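PDB 6W40: denovo NTF2 from Synthetic construct, which is a computationally designed protein of the NTF2-like fold, made to explore diverse pocket shapes, with no natural function known. Local coordinates for residues I59-L62 with E63-V67. Sequence-based numbering, arbitrary orientation.
Sequences IRLL and EHWRV
Leu62 and Val67 close a Schellman motif at the C-terminal end of helix 51-65, where the NTF2-like fold passes from helix into strand 67-72. Val67 N donates to Leu62 O (3.0 Å, N-H...O angle 163°), spanning the turn, and a weak inner bond runs from Arg66 N to Glu63 O. Positive phi at Arg66 (54°) turns the chain out of the helix. The preceding turn keeps helical bonds, Glu63 N to Ile59 O (2.9 Å) and His64 N to Arg60 O (3.1 Å).

Apolar contact accompanies the cap: Leu62 CD2 meets Val67 CB at 3.8 Å and also lies near both its methyls. On the face turned to the sheet, Leu61 touches Phe37, Val39, Ile117 and Ile119. Trp65, with CG opposite its own carbonyl carbon (chi1 -83°), swings its six-membered ring back toward Leu61, and Trp65 CZ3 lies 3.4 Å from Leu61 CD1. Farther along the indole, NE1 is hydrogen-bonded to Glu99, while the ring meets Trp88. With the indole of Trp65 cut back to an alanine, Glu99 is likely to lose this donor and a gap to open beside Leu61 and Trp88. At the edge of the Trp65 indole, Trp65 CE3 lies 3.2 Å from Leu61 O, which sits in the ring plane.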
# COMPACT_ATOMS: atom_id res chain seq x y z
N ILE A 59 -4.02 16.45 -9.92
CA ILE A 59 -4.96 15.86 -10.87
C ILE A 59 -4.48 16.10 -12.30
O ILE A 59 -4.56 15.20 -13.15
CB ILE A 59 -6.37 16.43 -10.64
CG1 ILE A 59 -7.00 15.78 -9.40
CG2 ILE A 59 -7.25 16.22 -11.86
CD1 ILE A 59 -8.37 16.34 -9.06
N ARG A 60 -3.97 17.30 -12.59
CA ARG A 60 -3.44 17.56 -13.92
C ARG A 60 -2.22 16.69 -14.20
O ARG A 60 -2.05 16.20 -15.33
CB ARG A 60 -3.07 19.04 -14.06
CG ARG A 60 -2.34 19.33 -15.36
CD ARG A 60 -1.65 20.68 -15.34
NE ARG A 60 -0.58 20.73 -16.34
CZ ARG A 60 -0.76 20.99 -17.63
NH1 ARG A 60 -1.98 21.23 -18.09
NH2 ARG A 60 0.27 21.02 -18.46
N LEU A 61 -1.37 16.48 -13.20
CA LEU A 61 -0.20 15.62 -13.37
C LEU A 61 -0.62 14.20 -13.74
O LEU A 61 -0.05 13.59 -14.65
CB LEU A 61 0.64 15.62 -12.10
CG LEU A 61 1.80 14.63 -12.03
CD1 LEU A 61 2.94 15.08 -12.92
CD2 LEU A 61 2.27 14.46 -10.60
N LEU A 62 -1.63 13.67 -13.04
CA LEU A 62 -2.10 12.32 -13.34
C LEU A 62 -2.82 12.25 -14.68
O LEU A 62 -2.80 11.21 -15.34
CB LEU A 62 -3.02 11.83 -12.22
CG LEU A 62 -2.44 11.86 -10.80
CD1 LEU A 62 -3.48 11.43 -9.78
CD2 LEU A 62 -1.20 10.99 -10.70
N GLU A 63 -3.46 13.35 -15.09
CA GLU A 63 -4.14 13.36 -16.39
C GLU A 63 -3.15 13.31 -17.54
O GLU A 63 -3.45 12.71 -18.58
CB GLU A 63 -5.02 14.60 -16.52
CG GLU A 63 -6.36 14.51 -15.80
CD GLU A 63 -7.28 15.67 -16.16
OE1 GLU A 63 -6.82 16.61 -16.84
OE2 GLU A 63 -8.47 15.62 -15.77
N HIS A 64 -1.97 13.92 -17.38
CA HIS A 64 -1.01 13.95 -18.47
C HIS A 64 -0.39 12.58 -18.72
O HIS A 64 -0.02 12.27 -19.86
CB HIS A 64 0.09 14.98 -18.18
CG HIS A 64 0.99 15.24 -19.34
ND1 HIS A 64 2.16 14.53 -19.56
CD2 HIS A 64 0.91 16.14 -20.35
CE1 HIS A 64 2.75 14.98 -20.65
NE2 HIS A 64 2.01 15.96 -21.15
N TRP A 65 -0.27 11.76 -17.69
CA TRP A 65 0.25 10.41 -17.83
C TRP A 65 -0.84 9.34 -17.79
O TRP A 65 -0.53 8.16 -17.96
CB TRP A 65 1.29 10.12 -16.73
CG TRP A 65 2.66 10.63 -17.04
CD1 TRP A 65 3.69 9.92 -17.59
CD2 TRP A 65 3.16 11.96 -16.82
NE1 TRP A 65 4.80 10.72 -17.73
CE2 TRP A 65 4.50 11.98 -17.26
CE3 TRP A 65 2.61 13.13 -16.30
CZ2 TRP A 65 5.29 13.12 -17.19
CZ3 TRP A 65 3.40 14.26 -16.23
CH2 TRP A 65 4.73 14.25 -16.67
N ARG A 66 -2.10 9.74 -17.60
CA ARG A 66 -3.22 8.80 -17.51
C ARG A 66 -2.96 7.75 -16.44
O ARG A 66 -3.10 6.54 -16.66
CB ARG A 66 -3.51 8.15 -18.86
CG ARG A 66 -3.63 9.13 -20.01
CD ARG A 66 -4.15 8.45 -21.27
NE ARG A 66 -4.13 9.34 -22.43
CZ ARG A 66 -4.69 9.05 -23.60
NH1 ARG A 66 -5.31 7.90 -23.78
NH2 ARG A 66 -4.62 9.93 -24.60
N VAL A 67 -2.58 8.22 -15.25
CA VAL A 67 -2.13 7.33 -14.19
C VAL A 67 -3.32 6.60 -13.58
O VAL A 67 -4.32 7.23 -13.20
CB VAL A 67 -1.35 8.11 -13.12
CG1 VAL A 67 -0.99 7.20 -11.96
CG2 VAL A 67 -0.11 8.73 -13.73